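Local structure of putative membrane anchored protein (Corynebacterium diphtheriae, 3LSO) at residues B[32-37]-B[170-175]; B[88-93]-B[162-167]; B[39-44]-B[78-83]. The protein is of unknown function but is probably an anchored membrane protein whose N-terminal domain belongs to the immunoglobulin-like E-set clan. All blocks are in the same frame, centred on the assembly; numbering follows the deposited sequence.

Interaction 1. Residues B[32-37]-B[170-175]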
loop_
_atom_site.group_PDB
_atom_site.type_symbol
_atom_site.label_atom_id
_atom_site.label_comp_id
_atom_site.label_asym_id
_atom_site.label_seq_id
_atom_site.Cartn_x
_atom_site.Cartn_y
_atom_site.Cartn_z
ATOM N N CYS B 32 23.731 -23.715 37.105
ATOM C CA CYS B 32 23.031 -24.997 37.141
ATOM C C CYS B 32 23.115 -25.696 38.495
ATOM O O CYS B 32 24.191 -25.796 39.070
ATOM C CB CYS B 32 23.556 -25.904 36.025
ATOM S SG CYS B 32 23.269 -25.208 34.365
ATOM N N SER B 33 21.969 -26.136 39.012
ATOM C CA SER B 33 21.915 -27.016 40.180
ATOM C C SER B 33 21.552 -28.428 39.765
ATOM O O SER B 33 20.591 -28.645 39.017
ATOM C CB SER B 33 20.880 -26.549 41.209
ATOM O OG SER B 33 21.256 -25.330 41.796
ATOM N N VAL B 34 22.322 -29.380 40.273
ATOM C CA VAL B 34 22.008 -30.792 40.138
ATOM C C VAL B 34 21.538 -31.321 41.477
ATOM O O VAL B 34 22.110 -31.012 42.522
ATOM C CB VAL B 34 23.236 -31.593 39.719
ATOM C CG1 VAL B 34 22.857 -33.067 39.503
ATOM C CG2 VAL B 34 23.880 -30.973 38.471
ATOM N N SER B 35 20.467 -32.098 41.438
ATOM C CA SER B 35 19.979 -32.827 42.602
ATOM C C SER B 35 19.820 -34.300 42.208
ATOM O O SER B 35 19.039 -34.653 41.321
ATOM C CB SER B 35 18.665 -32.236 43.106
ATOM O OG SER B 35 18.286 -32.826 44.339
ATOM N N ALA B 36 20.609 -35.151 42.840
ATOM C CA ALA B 36 20.582 -36.580 42.562
ATOM C C ALA B 36 20.288 -37.369 43.825
ATOM O O ALA B 36 20.485 -36.878 44.947
ATOM C CB ALA B 36 21.913 -37.033 41.969
ATOM N N ALA B 37 19.830 -38.598 43.622
ATOM C CA ALA B 37 19.660 -39.557 44.690
ATOM C C ALA B 37 18.645 -39.071 45.710
ATOM O O ALA B 37 18.941 -38.962 46.895
ATOM C CB ALA B 37 20.986 -39.832 45.343
ATOM N N TYR B 170 20.760 -44.121 39.085
ATOM C CA TYR B 170 20.449 -42.899 39.816
ATOM C C TYR B 170 19.669 -41.981 38.919
ATOM O O TYR B 170 19.789 -42.076 37.708
ATOM C CB TYR B 170 21.722 -42.191 40.277
ATOM C CG TYR B 170 22.354 -42.814 41.487
ATOM C CD1 TYR B 170 21.872 -42.545 42.763
ATOM C CD2 TYR B 170 23.432 -43.683 41.361
ATOM C CE1 TYR B 170 22.459 -43.122 43.896
ATOM C CE2 TYR B 170 24.032 -44.261 42.487
ATOM C CZ TYR B 170 23.534 -43.975 43.751
ATOM O OH TYR B 170 24.105 -44.557 44.857
ATOM N N THR B 171 18.875 -41.095 39.514
ATOM C CA THR B 171 18.173 -40.053 38.770
ATOM C C THR B 171 18.681 -38.698 39.222
ATOM O O THR B 171 18.694 -38.415 40.417
ATOM C CB THR B 171 16.668 -40.137 39.022
ATOM O OG1 THR B 171 16.162 -41.309 38.397
ATOM C CG2 THR B 171 15.949 -38.962 38.438
ATOM N N ALA B 172 19.097 -37.863 38.275
ATOM C CA ALA B 172 19.534 -36.502 38.614
ATOM C C ALA B 172 18.740 -35.406 37.906
ATOM O O ALA B 172 18.551 -35.453 36.681
ATOM C CB ALA B 172 21.020 -36.329 38.357
ATOM N N ASN B 173 18.286 -34.419 38.680
ATOM C CA ASN B 173 17.538 -33.297 38.130
ATOM C C ASN B 173 18.409 -32.064 38.090
ATOM O O ASN B 173 18.815 -31.551 39.120
ATOM C CB ASN B 173 16.275 -33.021 38.949
ATOM C CG ASN B 173 15.352 -34.225 39.035
ATOM O OD1 ASN B 173 14.978 -34.828 38.016
ATOM N ND2 ASN B 173 14.976 -34.586 40.263
ATOM N N THR B 174 18.694 -31.582 36.894
ATOM C CA THR B 174 19.486 -30.387 36.757
ATOM C C THR B 174 18.568 -29.201 36.540
ATOM O O THR B 174 17.633 -29.280 35.745
ATOM C CB THR B 174 20.448 -30.523 35.587
ATOM O OG1 THR B 174 21.151 -31.765 35.705
ATOM C CG2 THR B 174 21.450 -29.368 35.559
ATOM N N THR B 175 18.819 -28.109 37.251
ATOM C CA THR B 175 18.077 -26.874 37.031
ATOM C C THR B 175 19.064 -25.750 36.769
ATOM O O THR B 175 19.970 -25.541 37.563
ATOM C CB THR B 175 17.216 -26.516 38.238
ATOM O OG1 THR B 175 15.986 -27.216 38.141
ATOM C CG2 THR B 175 16.906 -25.020 38.271
#
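The Tyr170 ring is the aromatic group here. Its CD1 corner lies 3.8 Å from Ala37 CB, an oblique approach, with CG anti to the carbonyl carbon (chi1 -78°). The other flat side chain, the Asn173 amide, stands on the face shared with Ser33, Ser35 and Thr175, its OD1 hydrogen-bonded to Thr164 OG1 of strand 150-167.

The two strands, 32-36 and 170-175, run antiparallel (164°). Ser33 and Thr175 form one hydrogen-bonded pair, with Ser33 N to Thr175 O at 2.5 Å and Thr175 N to Ser33 O at 2.6 Å, both in the carbonyl plane. Ser35 and Asn173 form the next; Ser35 N to Asn173 O is 2.9 Å, but here each donor stands above its acceptor's carbonyl plane. The last bond, Ala37 N to Thr171 O, is weak, where Ala37 turns out of the strand with a positive phi (62°).

Side chains alternate. Val34, Ala36, Ala172 and Thr174 share the other face: Val34 CG1 meets Ala172 CB at 3.9 Å, Ala36 CB meets the same methyl at 3.8 Å, and Val34 and Thr174 lie side by side.

Cys32 is disulfide-bonded to Cys176, so a covalent bridge joins strands 25-36 and 170-177 at the Ser33–Thr175 end. One face is thus mostly apolar and the other polar, while the pairing itself rests on main-chain hydrogen bonds, with the disulfide fixing one end covalently.

Interaction 2. Residues B[88-93]-B[162-167]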
loop_
_atom_site.group_PDB
_atom_site.type_symbol
_atom_site.label_atom_id
_atom_site.label_comp_id
_atom_site.label_asym_id
_atom_site.label_seq_id
_atom_site.Cartn_x
_atom_site.Cartn_y
_atom_site.Cartn_z
ATOM N N LYS B 88 22.126 -40.929 30.293
ATOM C CA LYS B 88 21.138 -40.501 29.302
ATOM C C LYS B 88 20.290 -39.367 29.850
ATOM O O LYS B 88 20.159 -39.232 31.060
ATOM C CB LYS B 88 20.207 -41.651 28.942
ATOM C CG LYS B 88 20.847 -42.759 28.159
ATOM C CD LYS B 88 19.790 -43.700 27.597
ATOM C CE LYS B 88 20.408 -45.054 27.238
ATOM N NZ LYS B 88 19.458 -45.928 26.493
ATOM N N LEU B 89 19.711 -38.562 28.962
ATOM C CA LEU B 89 18.715 -37.580 29.367
ATOM C C LEU B 89 17.341 -38.155 29.145
ATOM O O LEU B 89 16.982 -38.503 28.027
ATOM C CB LEU B 89 18.842 -36.294 28.560
ATOM C CG LEU B 89 20.095 -35.435 28.680
ATOM C CD1 LEU B 89 20.022 -34.288 27.698
ATOM C CD2 LEU B 89 20.256 -34.932 30.089
ATOM N N THR B 90 16.571 -38.252 30.214
ATOM C CA THR B 90 15.223 -38.782 30.127
ATOM C C THR B 90 14.240 -37.656 29.793
ATOM O O THR B 90 13.311 -37.849 29.004
ATOM C CB THR B 90 14.823 -39.493 31.429
ATOM O OG1 THR B 90 14.917 -38.580 32.522
ATOM C CG2 THR B 90 15.754 -40.636 31.701
ATOM N N LYS B 91 14.466 -36.484 30.389
ATOM C CA LYS B 91 13.664 -35.283 30.169
ATOM C C LYS B 91 14.605 -34.109 29.915
ATOM O O LYS B 91 15.722 -34.103 30.411
ATOM C CB LYS B 91 12.851 -34.953 31.423
ATOM C CG LYS B 91 11.734 -35.916 31.762
ATOM C CD LYS B 91 11.224 -35.666 33.195
ATOM C CE LYS B 91 9.982 -36.509 33.504
ATOM N NZ LYS B 91 8.830 -36.110 32.622
ATOM N N SER B 92 14.160 -33.120 29.149
ATOM C CA SER B 92 14.836 -31.824 29.120
ATOM C C SER B 92 13.924 -30.727 28.586
ATOM O O SER B 92 12.973 -30.998 27.851
ATOM C CB SER B 92 16.155 -31.874 28.352
ATOM O OG SER B 92 15.964 -32.229 27.015
ATOM N N SER B 93 14.213 -29.487 28.970
ATOM C CA SER B 93 13.311 -28.378 28.739
ATOM C C SER B 93 14.089 -27.097 28.544
ATOM O O SER B 93 14.764 -26.647 29.465
ATOM C CB SER B 93 12.381 -28.211 29.946
ATOM O OG SER B 93 11.024 -28.441 29.609
ATOM N N THR B 162 16.083 -27.039 32.134
ATOM C CA THR B 162 15.973 -28.117 33.107
ATOM C C THR B 162 16.122 -29.413 32.357
ATOM O O THR B 162 15.618 -29.549 31.235
ATOM C CB THR B 162 14.599 -28.195 33.783
ATOM O OG1 THR B 162 13.631 -28.666 32.832
ATOM C CG2 THR B 162 14.153 -26.860 34.394
ATOM N N ASN B 163 16.814 -30.369 32.964
ATOM C CA ASN B 163 16.844 -31.709 32.415
ATOM C C ASN B 163 16.778 -32.717 33.535
ATOM O O ASN B 163 16.860 -32.352 34.721
ATOM C CB ASN B 163 18.070 -31.933 31.525
ATOM C CG ASN B 163 19.324 -32.175 32.318
ATOM O OD1 ASN B 163 19.856 -31.267 32.959
ATOM N ND2 ASN B 163 19.802 -33.403 32.294
ATOM N N THR B 164 16.607 -33.976 33.141
ATOM C CA THR B 164 16.610 -35.108 34.050
ATOM C C THR B 164 17.399 -36.223 33.417
ATOM O O THR B 164 17.117 -36.642 32.303
ATOM C CB THR B 164 15.182 -35.547 34.406
ATOM O OG1 THR B 164 14.551 -34.466 35.113
ATOM C CG2 THR B 164 15.193 -36.807 35.271
ATOM N N ALA B 165 18.406 -36.670 34.146
ATOM C CA ALA B 165 19.357 -37.620 33.638
ATOM C C ALA B 165 19.274 -38.914 34.412
ATOM O O ALA B 165 19.160 -38.918 35.642
ATOM C CB ALA B 165 20.767 -37.055 33.719
ATOM N N SER B 166 19.355 -40.016 33.679
ATOM C CA SER B 166 19.452 -41.333 34.283
ATOM C C SER B 166 20.893 -41.850 34.185
ATOM O O SER B 166 21.411 -42.067 33.083
ATOM C CB SER B 166 18.476 -42.290 33.609
ATOM O OG SER B 166 18.563 -43.551 34.215
ATOM N N VAL B 167 21.522 -42.054 35.342
ATOM C CA VAL B 167 22.948 -42.370 35.433
ATOM C C VAL B 167 23.202 -43.527 36.398
ATOM O O VAL B 167 23.188 -43.344 37.613
ATOM C CB VAL B 167 23.739 -41.134 35.956
ATOM C CG1 VAL B 167 25.229 -41.439 36.093
ATOM C CG2 VAL B 167 23.493 -39.889 35.076
#
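A classic beta bulge interrupts this antiparallel pairing within the N-terminal, E-set-like domain: Thr90 and Lys91 both face Thr164, shifting the register by one residue. Thr164 O therefore serves three donors. Thr90 N comes in nearly along the C=O axis at 2.7 Å from Thr164 O, Lys91 N lies in the carbonyl plane on a lone pair at 3.3 Å from Thr164 O, and Thr90 OG1 stands well above that plane, 2.9 Å from Thr164 O. The hydroxyl gets there because chi1 (58°) sets OG1 between the backbone N and the carbonyl carbon; Thr90 CG2 then reaches Ser166 CB at 3.7 Å.

Beyond the bulge ordinary pairing resumes on both ends, Lys88 with Ser166 and Ser93 with Thr162. Lys91 and Thr164 lie side by side, CB to CB 3.8 Å, while on the other face Leu89 CD2 packs on Ala165 CB at 4.2 Å. Thr164 OG1 is bonded to Asn173, and Ser93 OG to Asn121 and Ser119, tying the bulge site to strand 170-177 and the Ser93 end to strand 117-129.

The chain turns a corner at residue 90, and three donors on one carbonyl keep both backbone N-H groups of the bulge bonded; they would be expected to polarise it.

Interaction 3. Residues B[39-44]-B[78-83]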
loop_
_atom_site.group_PDB
_atom_site.type_symbol
_atom_site.label_atom_id
_atom_site.label_comp_id
_atom_site.label_asym_id
_atom_site.label_seq_id
_atom_site.Cartn_x
_atom_site.Cartn_y
_atom_site.Cartn_z
ATOM N N GLY B 39 17.529 -36.310 46.480
ATOM C CA GLY B 39 18.018 -35.105 47.144
ATOM C C GLY B 39 19.274 -35.233 48.009
ATOM O O GLY B 39 19.733 -34.242 48.599
ATOM N N LEU B 40 19.838 -36.436 48.091
ATOM C CA LEU B 40 20.977 -36.677 48.981
ATOM C C LEU B 40 22.340 -36.383 48.330
ATOM O O LEU B 40 23.379 -36.538 48.960
ATOM C CB LEU B 40 20.937 -38.107 49.544
ATOM C CG LEU B 40 19.746 -38.508 50.421
ATOM C CD1 LEU B 40 19.557 -40.018 50.451
ATOM C CD2 LEU B 40 19.865 -37.957 51.838
ATOM N N TYR B 41 22.324 -35.955 47.073
ATOM C CA TYR B 41 23.552 -35.665 46.335
ATOM C C TYR B 41 23.332 -34.355 45.565
ATOM O O TYR B 41 22.724 -34.339 44.504
ATOM C CB TYR B 41 23.901 -36.842 45.399
ATOM C CG TYR B 41 25.331 -36.886 44.898
ATOM C CD1 TYR B 41 26.322 -37.561 45.619
ATOM C CD2 TYR B 41 25.698 -36.261 43.696
ATOM C CE1 TYR B 41 27.646 -37.603 45.157
ATOM C CE2 TYR B 41 27.015 -36.296 43.225
ATOM C CZ TYR B 41 27.983 -36.974 43.959
ATOM O OH TYR B 41 29.292 -37.016 43.516
ATOM N N LYS B 42 23.788 -33.249 46.132
ATOM C CA LYS B 42 23.580 -31.942 45.529
ATOM C C LYS B 42 24.929 -31.365 45.141
ATOM O O LYS B 42 25.836 -31.297 45.968
ATOM C CB LYS B 42 22.834 -31.009 46.501
ATOM C CG LYS B 42 21.404 -31.463 46.792
ATOM C CD LYS B 42 20.595 -30.514 47.676
ATOM C CE LYS B 42 19.107 -30.868 47.550
ATOM N NZ LYS B 42 18.227 -30.413 48.667
ATOM N N PHE B 43 25.087 -31.021 43.873
ATOM C CA PHE B 43 26.200 -30.186 43.458
ATOM C C PHE B 43 25.703 -29.121 42.459
ATOM O O PHE B 43 24.508 -29.049 42.160
ATOM C CB PHE B 43 27.418 -31.014 42.981
ATOM C CG PHE B 43 27.212 -31.721 41.676
ATOM C CD1 PHE B 43 27.655 -31.151 40.486
ATOM C CD2 PHE B 43 26.571 -32.954 41.628
ATOM C CE1 PHE B 43 27.448 -31.790 39.260
ATOM C CE2 PHE B 43 26.364 -33.606 40.405
ATOM C CZ PHE B 43 26.811 -33.021 39.220
ATOM N N ASN B 44 26.619 -28.324 41.921
ATOM C CA ASN B 44 26.302 -26.956 41.580
ATOM C C ASN B 44 27.378 -26.374 40.667
ATOM O O ASN B 44 28.555 -26.334 41.042
ATOM C CB ASN B 44 26.268 -26.214 42.926
ATOM C CG ASN B 44 25.938 -24.788 42.794
ATOM O OD1 ASN B 44 24.848 -24.443 42.344
ATOM N ND2 ASN B 44 26.856 -23.929 43.203
ATOM N N ASN B 78 33.623 -31.908 35.189
ATOM C CA ASN B 78 33.288 -31.862 36.606
ATOM C C ASN B 78 33.656 -33.173 37.302
ATOM O O ASN B 78 33.305 -34.244 36.831
ATOM C CB ASN B 78 31.804 -31.540 36.783
ATOM C CG ASN B 78 31.455 -31.076 38.184
ATOM O OD1 ASN B 78 32.176 -30.333 38.808
ATOM N ND2 ASN B 78 30.319 -31.497 38.661
ATOM N N ASP B 79 34.384 -33.074 38.411
ATOM C CA ASP B 79 34.803 -34.240 39.184
ATOM C C ASP B 79 33.617 -35.026 39.737
ATOM O O ASP B 79 33.734 -36.218 40.025
ATOM C CB ASP B 79 35.722 -33.819 40.336
ATOM C CG ASP B 79 37.202 -33.996 40.018
ATOM O OD1 ASP B 79 37.556 -34.227 38.843
ATOM O OD2 ASP B 79 38.020 -33.905 40.959
ATOM N N ASN B 80 32.478 -34.356 39.882
ATOM C CA ASN B 80 31.249 -34.992 40.331
ATOM C C ASN B 80 30.670 -36.015 39.359
ATOM O O ASN B 80 29.648 -36.639 39.646
ATOM C CB ASN B 80 30.204 -33.929 40.624
ATOM C CG ASN B 80 30.290 -33.423 42.025
ATOM O OD1 ASN B 80 29.974 -34.149 42.967
ATOM N ND2 ASN B 80 30.721 -32.177 42.186
ATOM N N LEU B 81 31.336 -36.181 38.218
ATOM C CA LEU B 81 30.933 -37.138 37.180
ATOM C C LEU B 81 31.917 -38.320 37.023
ATOM O O LEU B 81 31.677 -39.241 36.239
ATOM C CB LEU B 81 30.745 -36.419 35.835
ATOM C CG LEU B 81 30.038 -35.054 35.825
ATOM C CD1 LEU B 81 30.440 -34.245 34.586
ATOM C CD2 LEU B 81 28.514 -35.166 35.943
ATOM N N SER B 82 33.022 -38.286 37.765
ATOM C CA SER B 82 33.991 -39.382 37.757
ATOM C C SER B 82 33.298 -40.704 38.091
ATOM O O SER B 82 32.470 -40.776 39.010
ATOM C CB SER B 82 35.143 -39.104 38.747
ATOM N N GLY B 83 33.616 -41.732 37.308
ATOM C CA GLY B 83 33.209 -43.103 37.615
ATOM C C GLY B 83 31.983 -43.664 36.913
ATOM O O GLY B 83 31.732 -44.864 37.011
#
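Asn80 lies flat on Phe43. Its amide plane and the phenyl plane are only 9° apart, so the two groups are stacked, and the contact is carried by the Asn80 CB, which sits 3.6 Å from the ring centroid and almost exactly on its normal: a CH-pi contact over the face. Further out the amide carbon slides toward the root of the ring, with Asn80 CG 3.5 Å from Phe43 CG, while ND2 reaches over Phe43 CB at 3.6 Å. Phe43 presents this face because its CG stands between the backbone N and the carbonyl carbon (chi1 70°), the crowded position, and its CB is directed toward the 78-83 segment.

Asn78 comes at the same ring from a different direction. Its amide reaches tip to tip, ND2 leading, toward Phe43 CD1 and CE1, obliquely, and Leu81 CD2 brushes Phe43 CZ at 4.3 Å, also obliquely.

Strand 41-54 supplies the aromatic side of this contact. Leu40 and Tyr41 both face Ala36, a classic beta bulge at the start of the strand, and Phe43 backbone bonds to Val34 hold the strand to its neighbour 25-36. The partner is a 3-10 turn, 79-81, in the loop between strands 64-77 and 87-97; Leu81 N bonds to Asn78 O at 3.1 Å, which sets Asn78, Asn80 and Leu81 round one turn.

Tyr41 crosses Asn80 obliquely, its ring nearly perpendicular to the amide (87°). CG is anti to the backbone N, which extends the phenol toward the turn and brings Tyr41 OH to 3.0 Å from Asn80 OD1, on the opposite branch of the amide from the ND2 that overlies Phe43 CB.

Overall arrangement
All three contacts sit toward one end of the elongated chain, in the N-terminal E-set-like domain. Interaction 1 is the middle one: its centre lies about 9 Å from that of interaction 2 and about 8 Å from that of interaction 3. Ala172 O probably accepts from Ala165 N, and Thr174 N probably donates to Asn163 O, joining interaction 1 to interaction 2. On its other side Ala36 N and Val34 N probably bond to Tyr41 O and Phe43 O, reaching interaction 3. Interactions 2 and 3 do not touch; their centres are about 15 Å apart and their nearest atoms about 7 Å. The strands thus run as consecutive neighbours, from 87-97 through 150-167, 170-177 and 25-36 to 41-54.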